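PDB 3QNE: serine--tRNA ligase, cytoplasmic from Candida albicans, which catalyses the two-step attachment of serine to tRNA(Ser), first activating serine with ATP to Ser-AMP and then passing it to the acceptor end of the tRNA. Local coordinates for residues Q120-N125 and V337-G342; V173-Y178 and R294-E299; E302-T307 and V398-S403; E308-W313 and E394-H399. All coordinates share one frame; numbering follows the deposited sequence.

In the fold
All four contacts reach the largely antiparallel sheet of the class II catalytic core. Contact 3 is its buried centre, two neighbouring strands joined through six backbone hydrogen bonds, with apolar residues on its faces and a probable serine-binding glutamate at one end. Contact 4 carries on from the same strand pair, shares Val398 and His399 with it, and exchanges sheet bonding for a histidine ring packed on a proline and hydrogen-bonded to a serine. Contact 2 takes the other end of strand 297-307, near the surface, where side chains do most of the hydrogen bonding. Contact 1 lies partly buried at the sheet's far edge, about 22 Å from contact 3 between centres, and rests on one hydrogen bond to an asparagine side-chain oxygen and on valine packing.

Contact 1: residues Q120-N125 and V337-G342; sequences QDEENN and VGIVSG
Asn125 meets the 337-342 segment with its amide, and OD1 is the working atom: it accepts the backbone N of Val340 at 3.1 Å. The bond is somewhat bent, its donor standing 33° off the carbonyl plane. With CG anti to its carbonyl carbon (chi1 -79°), the Asn125 side chain lies alongside that of Ile339 and points the same way, which brings ND2 to 3.7 Å from Ile339 CD1. Val340 N calls for the oxygen on this side, and a weak hydrogen bond from ND2 to Glu122 OE1 is consistent with that orientation. Behind it, Asn125 CA makes a CA-H...O contact with Gly338 O at 3.4 Å. Val340 is the apolar counterpart. Its CG1 presses against the backbone of the short 3-10 turn, 3.6 Å from Asp121 O, while also touching Asn125 OD1 and Asn124 CB; CG2 faces Glu122 N. At the other end Gln120, folded back at its second torsion, lays its amide over Gly342, OE1 lying 3.5 Å from CA, and a water joins OE1 to Gly342 O. Gly338 also bonds through its backbone to Glu126. An Asx turn at Asp121, whose OD1 accepts Glu123 N from above the carboxylate plane, opens the 3-10 turn that leads into strand 126-131, the outermost within this chain, packed against the chain that follows strand 334-338 in the largely antiparallel sheet of the class II synthetase core.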
# COMPACT_ATOMS: atom_id res chain seq x y z
N GLN A 120 -6.16 -24.19 25.61
CA GLN A 120 -6.27 -24.07 24.16
C GLN A 120 -7.60 -23.43 23.76
O GLN A 120 -7.90 -23.28 22.57
CB GLN A 120 -6.18 -25.44 23.52
CG GLN A 120 -4.96 -26.23 23.94
CD GLN A 120 -3.69 -25.53 23.54
OE1 GLN A 120 -3.52 -25.14 22.38
NE2 GLN A 120 -2.78 -25.37 24.49
N ASP A 121 -8.40 -23.04 24.74
CA ASP A 121 -9.78 -22.65 24.46
C ASP A 121 -10.04 -21.23 24.97
O ASP A 121 -9.97 -20.96 26.16
CB ASP A 121 -10.71 -23.68 25.12
CG ASP A 121 -12.21 -23.34 24.98
OD1 ASP A 121 -12.60 -22.40 24.24
OD2 ASP A 121 -13.00 -24.05 25.63
N GLU A 122 -10.31 -20.33 24.04
CA GLU A 122 -10.49 -18.91 24.34
C GLU A 122 -11.64 -18.62 25.30
O GLU A 122 -11.72 -17.53 25.87
CB GLU A 122 -10.71 -18.13 23.04
CG GLU A 122 -9.46 -17.69 22.36
CD GLU A 122 -9.75 -16.61 21.35
OE1 GLU A 122 -9.53 -15.40 21.67
OE2 GLU A 122 -10.22 -16.97 20.24
N GLU A 123 -12.54 -19.58 25.47
CA GLU A 123 -13.57 -19.44 26.50
C GLU A 123 -12.93 -19.18 27.86
O GLU A 123 -13.56 -18.62 28.76
CB GLU A 123 -14.44 -20.70 26.58
CG GLU A 123 -15.32 -20.93 25.37
CD GLU A 123 -16.45 -19.92 25.27
OE1 GLU A 123 -16.68 -19.39 24.16
OE2 GLU A 123 -17.12 -19.67 26.30
N ASN A 124 -11.68 -19.62 28.02
CA ASN A 124 -10.97 -19.44 29.28
C ASN A 124 -10.11 -18.18 29.38
O ASN A 124 -9.35 -18.03 30.32
CB ASN A 124 -10.13 -20.68 29.59
CG ASN A 124 -10.98 -21.95 29.70
OD1 ASN A 124 -11.99 -21.96 30.38
ND2 ASN A 124 -10.59 -23.00 28.99
N ASN A 125 -10.21 -17.30 28.39
CA ASN A 125 -9.53 -16.00 28.44
C ASN A 125 -9.80 -15.33 29.78
O ASN A 125 -10.91 -15.41 30.30
CB ASN A 125 -10.04 -15.07 27.33
CG ASN A 125 -9.44 -15.36 25.97
OD1 ASN A 125 -8.53 -16.18 25.82
ND2 ASN A 125 -9.96 -14.67 24.95
N VAL A 337 -9.12 -8.55 27.95
CA VAL A 337 -9.04 -9.98 28.23
C VAL A 337 -7.58 -10.48 28.08
O VAL A 337 -6.84 -10.01 27.21
CB VAL A 337 -9.98 -10.80 27.31
CG1 VAL A 337 -11.45 -10.42 27.57
CG2 VAL A 337 -9.67 -10.56 25.86
N GLY A 338 -7.17 -11.40 28.94
CA GLY A 338 -5.84 -11.99 28.85
C GLY A 338 -5.96 -13.26 28.02
O GLY A 338 -6.61 -14.22 28.42
N ILE A 339 -5.32 -13.24 26.85
CA ILE A 339 -5.44 -14.32 25.88
C ILE A 339 -4.80 -15.63 26.38
O ILE A 339 -3.68 -15.61 26.92
CB ILE A 339 -4.79 -13.90 24.54
CG1 ILE A 339 -5.47 -12.65 23.99
CG2 ILE A 339 -4.85 -15.03 23.52
CD1 ILE A 339 -6.99 -12.85 23.69
N VAL A 340 -5.49 -16.75 26.16
CA VAL A 340 -4.99 -18.04 26.64
C VAL A 340 -3.70 -18.48 25.93
O VAL A 340 -3.45 -18.07 24.77
CB VAL A 340 -6.05 -19.19 26.51
CG1 VAL A 340 -7.30 -18.94 27.41
CG2 VAL A 340 -6.45 -19.38 25.07
N SER A 341 -2.92 -19.32 26.60
CA SER A 341 -1.61 -19.73 26.07
C SER A 341 -1.66 -20.30 24.66
O SER A 341 -0.80 -20.01 23.84
CB SER A 341 -0.95 -20.76 26.99
OG SER A 341 -1.80 -21.89 27.23
N GLY A 342 -2.68 -21.11 24.39
CA GLY A 342 -2.79 -21.81 23.12
C GLY A 342 -3.07 -20.89 21.95
O GLY A 342 -2.96 -21.31 20.79
O HOH W 1 -3.96 -23.85 20.19

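Contact 2: residues V173-Y178 and R294-E299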
# COMPACT_ATOMS: atom_id res chain seq x y z
N VAL A 173 -11.41 -4.47 -7.13
CA VAL A 173 -10.32 -5.23 -6.52
C VAL A 173 -10.74 -6.58 -5.95
O VAL A 173 -9.92 -7.31 -5.41
CB VAL A 173 -9.57 -4.40 -5.44
CG1 VAL A 173 -10.50 -4.01 -4.32
CG2 VAL A 173 -8.38 -5.16 -4.87
N GLY A 174 -12.01 -6.93 -6.09
CA GLY A 174 -12.46 -8.25 -5.65
C GLY A 174 -12.85 -8.29 -4.18
O GLY A 174 -13.27 -7.29 -3.59
N HIS A 175 -12.70 -9.48 -3.60
CA HIS A 175 -13.18 -9.83 -2.26
C HIS A 175 -12.99 -8.74 -1.19
O HIS A 175 -11.86 -8.40 -0.85
CB HIS A 175 -12.47 -11.12 -1.83
CG HIS A 175 -12.97 -11.72 -0.56
ND1 HIS A 175 -12.17 -11.86 0.55
CD2 HIS A 175 -14.17 -12.25 -0.24
CE1 HIS A 175 -12.87 -12.44 1.52
NE2 HIS A 175 -14.09 -12.68 1.07
N ARG A 176 -14.08 -8.23 -0.63
CA ARG A 176 -14.03 -7.25 0.47
C ARG A 176 -13.44 -5.90 0.04
O ARG A 176 -13.06 -5.09 0.88
CB ARG A 176 -13.18 -7.76 1.64
CG ARG A 176 -13.57 -9.13 2.18
CD ARG A 176 -14.82 -9.08 3.02
NE ARG A 176 -15.20 -10.42 3.47
CZ ARG A 176 -15.06 -10.87 4.72
NH1 ARG A 176 -14.56 -10.08 5.66
NH2 ARG A 176 -15.42 -12.11 5.02
N GLY A 177 -13.31 -5.68 -1.27
CA GLY A 177 -12.80 -4.39 -1.73
C GLY A 177 -13.71 -3.23 -1.38
O GLY A 177 -14.91 -3.41 -1.32
N TYR A 178 -13.15 -2.04 -1.16
CA TYR A 178 -13.99 -0.89 -0.82
C TYR A 178 -13.30 0.44 -1.13
O TYR A 178 -12.06 0.53 -1.09
CB TYR A 178 -14.39 -0.93 0.67
CG TYR A 178 -13.22 -0.76 1.63
CD1 TYR A 178 -12.93 0.48 2.17
CD2 TYR A 178 -12.42 -1.85 2.00
CE1 TYR A 178 -11.84 0.65 3.06
CE2 TYR A 178 -11.33 -1.69 2.86
CZ TYR A 178 -11.05 -0.44 3.39
OH TYR A 178 -9.97 -0.28 4.24
N ARG A 294 -13.62 -6.38 8.67
CA ARG A 294 -12.59 -7.37 8.34
C ARG A 294 -12.29 -7.33 6.84
O ARG A 294 -13.05 -7.83 6.02
CB ARG A 294 -12.97 -8.77 8.81
CG ARG A 294 -11.79 -9.76 8.77
CD ARG A 294 -11.99 -10.98 9.68
NE ARG A 294 -11.47 -10.78 11.04
CZ ARG A 294 -12.23 -10.65 12.13
NH1 ARG A 294 -13.56 -10.68 12.03
NH2 ARG A 294 -11.66 -10.48 13.31
N VAL A 295 -11.20 -6.67 6.49
CA VAL A 295 -10.90 -6.42 5.10
C VAL A 295 -9.43 -6.72 4.83
O VAL A 295 -8.66 -6.95 5.77
CB VAL A 295 -11.22 -4.95 4.74
CG1 VAL A 295 -12.74 -4.71 4.71
CG2 VAL A 295 -10.56 -4.02 5.76
N HIS A 296 -9.02 -6.69 3.57
CA HIS A 296 -7.65 -7.07 3.21
C HIS A 296 -6.68 -5.89 3.38
O HIS A 296 -5.49 -6.10 3.52
CB HIS A 296 -7.60 -7.58 1.78
CG HIS A 296 -8.32 -8.87 1.58
ND1 HIS A 296 -7.84 -10.08 2.04
CD2 HIS A 296 -9.51 -9.15 0.98
CE1 HIS A 296 -8.70 -11.05 1.73
NE2 HIS A 296 -9.71 -10.51 1.08
N ALA A 297 -7.20 -4.67 3.35
CA ALA A 297 -6.35 -3.47 3.40
C ALA A 297 -6.98 -2.42 4.31
O ALA A 297 -8.16 -2.11 4.18
CB ALA A 297 -6.11 -2.89 1.98
N PHE A 298 -6.20 -1.88 5.23
CA PHE A 298 -6.73 -0.94 6.21
C PHE A 298 -5.54 -0.21 6.82
O PHE A 298 -4.38 -0.57 6.56
CB PHE A 298 -7.53 -1.69 7.30
CG PHE A 298 -6.75 -2.79 7.97
CD1 PHE A 298 -5.93 -2.52 9.06
CD2 PHE A 298 -6.82 -4.10 7.50
CE1 PHE A 298 -5.20 -3.55 9.68
CE2 PHE A 298 -6.10 -5.13 8.11
CZ PHE A 298 -5.28 -4.85 9.19
N GLU A 299 -5.82 0.84 7.60
CA GLU A 299 -4.74 1.62 8.25
C GLU A 299 -4.69 1.32 9.75
O GLU A 299 -5.71 0.95 10.36
CB GLU A 299 -4.89 3.13 8.02
CG GLU A 299 -4.57 3.57 6.60
CD GLU A 299 -5.61 3.05 5.61
OE1 GLU A 299 -6.78 3.44 5.74
OE2 GLU A 299 -5.26 2.26 4.71
O HOH W 2 -10.26 -5.19 1.47
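Tyr178 lays its ring across the side chain of Val295, CE2 lying 3.8 Å from Val295 CB, and reaches past it to the start of strand 297-307. Its OH donates to Ala297 O at 2.6 Å, near the plane of the ring. With chi1 at 66° CG sits between the backbone N and the carbonyl carbon, and the ring extends over Val295 so that OH meets Ala297 O. Arg176 is bent at chi2 (-76°), and NH1 gives a hydrogen bond to Arg294 O at 2.7 Å, the acceptor close to the guanidinium plane. Arg176 O is joined to His296 N by a water. The third direct hydrogen bond joins two imidazoles: His175 ND1 and His296 NE2 stand 2.9 Å apart, either being able to donate, with the rings rim to rim. Arg279 O holds His296 ND1, so both ring nitrogens of His296 are hydrogen-bonded, which limits the turning of the ring. Val295 and Arg279 are probably ATP-binding residues, so the contact probably lies beside the nucleotide site. The type II turn Gly174-Gly177, between helix 166-173 and strand 179-181, thus lies against the start of strand 297-307, whose Ala297 and Phe298 pack on neighbouring strand 269-278; Val173 O bonds to Lys241 of the second subunit.

Contact 3: residues E302-T307 and V398-S403; sequences EQFVLT and VHCLNS
Gln303 N donates to Ser403 O at 2.7 Å, the shortest of six backbone hydrogen bonds that join strands 302-307 and 399-403 as antiparallel neighbours in the central sheet of the class II synthetase catalytic domain. The bonds come in reciprocal pairs at Gln303-Ser403, Val305-Leu401 and Thr307-His399, and Phe304-Asn402 and Leu306-Cys400 form the non-hydrogen-bonded pairs between them. The short segments run 168° apart in direction, with their axes 4.8 Å apart at closest approach. On the face that carries Phe304, Leu306, Cys400 and Asn402, the Phe304 side chain extends with chi1 -175°, which takes its ring across to the partner strand. CZ lies 3.9 Å from Cys400 CB, and the sulfur sits obliquely to the ring. The ring and Asn402 amide planes are only 7° apart, but the contact is made by CD1 and Asn402 CB, not by a stack; helix 248-254 packs on the ring from outside. The opposite face, with Gln303, Val305, Leu401 and Ser403, is covered by helix 312-329: Val305 and Leu401 both touch Met319, and Gln303 NE2 donates to Met319 O. On this face Thr307 CG2 meets Leu401 CD1 at 3.8 Å. At the end of the pair Glu302, a likely serine-binding residue, bends at chi2, and its carboxylate crosses the Asn402 amide at a slant without a hydrogen bond between them; it also touches Ser247, another likely serine ligand. Leu306 CD2, for its part, lies 3.4 Å from Cys400 SG.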
# COMPACT_ATOMS: atom_id res chain seq x y z
N GLU A 302 -0.04 2.16 15.54
CA GLU A 302 0.50 1.11 16.38
C GLU A 302 1.45 1.71 17.43
O GLU A 302 2.22 2.61 17.12
CB GLU A 302 1.30 0.15 15.49
CG GLU A 302 1.78 -1.08 16.20
CD GLU A 302 0.73 -2.17 16.24
OE1 GLU A 302 -0.38 -1.95 15.73
OE2 GLU A 302 1.02 -3.25 16.78
N GLN A 303 1.38 1.25 18.67
CA GLN A 303 2.43 1.57 19.62
C GLN A 303 3.55 0.55 19.45
O GLN A 303 3.30 -0.65 19.43
CB GLN A 303 1.92 1.49 21.05
CG GLN A 303 0.72 2.35 21.40
CD GLN A 303 0.27 2.08 22.83
OE1 GLN A 303 1.05 2.24 23.77
NE2 GLN A 303 -0.97 1.66 23.00
N PHE A 304 4.79 1.00 19.35
CA PHE A 304 5.91 0.06 19.37
C PHE A 304 6.99 0.60 20.30
O PHE A 304 7.46 1.73 20.15
CB PHE A 304 6.51 -0.20 17.98
CG PHE A 304 7.59 -1.26 18.00
CD1 PHE A 304 7.25 -2.60 17.92
CD2 PHE A 304 8.91 -0.91 18.19
CE1 PHE A 304 8.24 -3.59 17.98
CE2 PHE A 304 9.91 -1.89 18.24
CZ PHE A 304 9.57 -3.22 18.15
N VAL A 305 7.38 -0.21 21.27
CA VAL A 305 8.26 0.25 22.33
C VAL A 305 9.39 -0.72 22.57
O VAL A 305 9.18 -1.94 22.63
CB VAL A 305 7.49 0.44 23.66
CG1 VAL A 305 8.44 0.96 24.75
CG2 VAL A 305 6.31 1.39 23.46
N LEU A 306 10.59 -0.18 22.73
CA LEU A 306 11.75 -0.93 23.17
C LEU A 306 12.09 -0.49 24.59
O LEU A 306 12.10 0.71 24.88
CB LEU A 306 12.94 -0.62 22.26
CG LEU A 306 12.79 -0.88 20.76
CD1 LEU A 306 14.15 -0.74 20.09
CD2 LEU A 306 12.25 -2.31 20.57
N THR A 307 12.34 -1.46 25.47
CA THR A 307 12.72 -1.18 26.84
C THR A 307 13.87 -2.07 27.29
O THR A 307 14.20 -3.06 26.63
CB THR A 307 11.55 -1.47 27.84
OG1 THR A 307 11.39 -2.89 28.01
CG2 THR A 307 10.24 -0.93 27.31
N VAL A 398 17.32 -5.76 24.03
CA VAL A 398 16.18 -4.98 24.51
C VAL A 398 14.95 -5.89 24.55
O VAL A 398 14.94 -6.98 23.95
CB VAL A 398 15.85 -3.78 23.58
CG1 VAL A 398 16.97 -2.76 23.56
CG2 VAL A 398 15.54 -4.28 22.17
N HIS A 399 13.91 -5.45 25.23
CA HIS A 399 12.62 -6.09 25.05
C HIS A 399 11.79 -5.24 24.10
O HIS A 399 11.90 -4.02 24.13
CB HIS A 399 11.90 -6.27 26.38
CG HIS A 399 12.42 -7.42 27.19
ND1 HIS A 399 11.75 -7.92 28.28
CD2 HIS A 399 13.56 -8.15 27.08
CE1 HIS A 399 12.44 -8.92 28.80
NE2 HIS A 399 13.54 -9.09 28.09
N CYS A 400 10.98 -5.91 23.29
CA CYS A 400 10.09 -5.28 22.31
C CYS A 400 8.64 -5.56 22.66
O CYS A 400 8.24 -6.71 22.91
CB CYS A 400 10.32 -5.84 20.91
SG CYS A 400 12.05 -5.74 20.40
N LEU A 401 7.86 -4.50 22.65
CA LEU A 401 6.44 -4.63 22.93
C LEU A 401 5.70 -3.91 21.83
O LEU A 401 6.19 -2.92 21.28
CB LEU A 401 6.10 -4.00 24.27
CG LEU A 401 6.80 -4.50 25.53
CD1 LEU A 401 7.92 -3.54 25.89
CD2 LEU A 401 5.76 -4.58 26.69
N ASN A 402 4.51 -4.40 21.52
CA ASN A 402 3.67 -3.77 20.52
C ASN A 402 2.22 -3.80 20.97
O ASN A 402 1.76 -4.78 21.61
CB ASN A 402 3.84 -4.45 19.17
CG ASN A 402 3.26 -5.85 19.16
OD1 ASN A 402 2.06 -6.02 18.98
ND2 ASN A 402 4.11 -6.85 19.36
N SER A 403 1.50 -2.73 20.68
CA SER A 403 0.07 -2.64 21.02
C SER A 403 -0.65 -1.74 20.03
O SER A 403 -0.23 -0.60 19.80
CB SER A 403 -0.12 -2.07 22.43
OG SER A 403 -1.51 -1.93 22.76

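Contact 4: residues E308-W313 and E394-H399; sequences EPEKSW and EKKYVH
The CA atoms come nearest at Pro309 and His399, 5.2 Å apart, where a turn entering helix 312-329 is set against the chain that leads into strand 399-407. The His399 imidazole lies flat beneath the proline: Pro309 CA stands 3.3 Å from the ring centroid and only 4° off its normal, a CH-pi contact, and CB continues over the same face to NE2 at 3.4 Å. The ring's edge is used as well. Ser312 OG comes in close to the ring plane and shares a hydrogen bond with ND1 at 2.7 Å, in which either atom may be the donor. A chi1 of 64° sets that hydroxyl between the serine's own N and carbonyl carbon, where it also bonds to Asn372 ND2. Pro309 further rests CG on Tyr397 O, 3.3 Å away, and on the aliphatic part of Lys396, with CG to CG at 4.0 Å. Lys396 then bends at chi3 (61°), and its NZ reaches a water that donates to Glu308 OE1 and, weakly, to Glu310 OE1. Glu310 OE2 stays 4.4 Å from NZ, beyond salt-bridge range, and Glu308 OE2 forms a salt bridge with Lys311 NZ. The imidazole is therefore held in two ways, by carbon over its face and by a hydroxyl at its rim, which sets both its tilt and its rotation, while Lys396 meets Glu308 and Glu310 through water, probably with some longer-range attraction.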
# COMPACT_ATOMS: atom_id res chain seq x y z
N GLU A 308 14.44 -1.73 28.45
CA GLU A 308 15.31 -2.66 29.17
C GLU A 308 14.51 -3.89 29.59
O GLU A 308 13.32 -3.78 29.93
CB GLU A 308 15.89 -2.00 30.42
CG GLU A 308 16.62 -0.71 30.14
CD GLU A 308 17.33 -0.20 31.37
OE1 GLU A 308 18.02 -1.02 32.01
OE2 GLU A 308 17.18 0.99 31.71
N PRO A 309 15.16 -5.05 29.58
CA PRO A 309 14.49 -6.31 29.91
C PRO A 309 13.78 -6.20 31.26
O PRO A 309 12.66 -6.69 31.42
CB PRO A 309 15.65 -7.31 29.99
CG PRO A 309 16.69 -6.75 29.09
CD PRO A 309 16.57 -5.26 29.18
N GLU A 310 14.42 -5.53 32.21
CA GLU A 310 13.91 -5.43 33.57
C GLU A 310 12.63 -4.59 33.63
O GLU A 310 11.89 -4.64 34.60
CB GLU A 310 14.99 -4.85 34.49
CG GLU A 310 16.27 -5.70 34.58
CD GLU A 310 17.28 -5.51 33.41
OE1 GLU A 310 17.02 -4.70 32.48
OE2 GLU A 310 18.34 -6.17 33.43
N LYS A 311 12.35 -3.84 32.57
CA LYS A 311 11.25 -2.88 32.62
C LYS A 311 10.06 -3.17 31.72
O LYS A 311 9.09 -2.40 31.70
CB LYS A 311 11.78 -1.48 32.30
CG LYS A 311 12.63 -0.85 33.40
CD LYS A 311 13.14 0.49 32.91
CE LYS A 311 13.91 1.23 33.97
NZ LYS A 311 14.49 2.47 33.38
N SER A 312 10.13 -4.27 30.96
CA SER A 312 9.13 -4.51 29.93
C SER A 312 7.74 -4.80 30.52
O SER A 312 6.72 -4.46 29.90
CB SER A 312 9.56 -5.63 28.97
OG SER A 312 9.67 -6.87 29.65
N TRP A 313 7.68 -5.42 31.69
CA TRP A 313 6.37 -5.79 32.25
C TRP A 313 5.60 -4.56 32.70
O TRP A 313 4.40 -4.44 32.47
CB TRP A 313 6.50 -6.86 33.35
CG TRP A 313 7.04 -8.10 32.74
CD1 TRP A 313 8.29 -8.63 32.90
CD2 TRP A 313 6.37 -8.92 31.78
NE1 TRP A 313 8.43 -9.75 32.11
CE2 TRP A 313 7.26 -9.94 31.41
CE3 TRP A 313 5.10 -8.88 31.19
CZ2 TRP A 313 6.92 -10.94 30.48
CZ3 TRP A 313 4.76 -9.87 30.26
CH2 TRP A 313 5.67 -10.89 29.93
N GLU A 394 24.38 -15.23 27.23
CA GLU A 394 25.43 -14.31 26.78
C GLU A 394 24.90 -12.88 26.58
O GLU A 394 24.58 -12.19 27.55
CB GLU A 394 26.10 -14.82 25.51
N LYS A 395 24.79 -12.45 25.32
CA LYS A 395 24.37 -11.08 24.99
C LYS A 395 23.02 -10.70 25.61
O LYS A 395 22.13 -11.54 25.77
CB LYS A 395 24.28 -10.88 23.48
CG LYS A 395 25.46 -11.36 22.66
CD LYS A 395 25.34 -10.76 21.26
CE LYS A 395 26.31 -11.38 20.26
NZ LYS A 395 26.25 -10.67 18.94
N LYS A 396 22.88 -9.42 25.95
CA LYS A 396 21.62 -8.90 26.47
C LYS A 396 20.98 -8.01 25.40
O LYS A 396 21.63 -7.14 24.82
CB LYS A 396 21.83 -8.12 27.77
CG LYS A 396 20.55 -7.64 28.42
CD LYS A 396 20.82 -6.96 29.77
CE LYS A 396 21.71 -5.73 29.61
NZ LYS A 396 21.53 -4.71 30.70
N TYR A 397 19.70 -8.25 25.15
CA TYR A 397 18.95 -7.57 24.10
C TYR A 397 17.81 -6.77 24.74
O TYR A 397 17.39 -7.07 25.87
CB TYR A 397 18.36 -8.62 23.15
CG TYR A 397 19.41 -9.40 22.40
CD1 TYR A 397 20.11 -8.82 21.35
CD2 TYR A 397 19.74 -10.71 22.77
CE1 TYR A 397 21.09 -9.52 20.67
CE2 TYR A 397 20.72 -11.42 22.11
CZ TYR A 397 21.39 -10.82 21.05
OH TYR A 397 22.38 -11.49 20.36
N VAL A 398 17.32 -5.76 24.03
CA VAL A 398 16.18 -4.98 24.51
C VAL A 398 14.95 -5.89 24.55
O VAL A 398 14.94 -6.98 23.95
CB VAL A 398 15.85 -3.78 23.58
CG1 VAL A 398 16.97 -2.76 23.56
CG2 VAL A 398 15.54 -4.28 22.17
N HIS A 399 13.91 -5.45 25.23
CA HIS A 399 12.62 -6.09 25.05
C HIS A 399 11.79 -5.24 24.10
O HIS A 399 11.90 -4.02 24.13
CB HIS A 399 11.90 -6.27 26.38
CG HIS A 399 12.42 -7.42 27.19
ND1 HIS A 399 11.75 -7.92 28.28
CD2 HIS A 399 13.56 -8.15 27.08
CE1 HIS A 399 12.44 -8.92 28.80
NE2 HIS A 399 13.54 -9.09 28.09
O HOH W 3 19.40 -2.88 31.01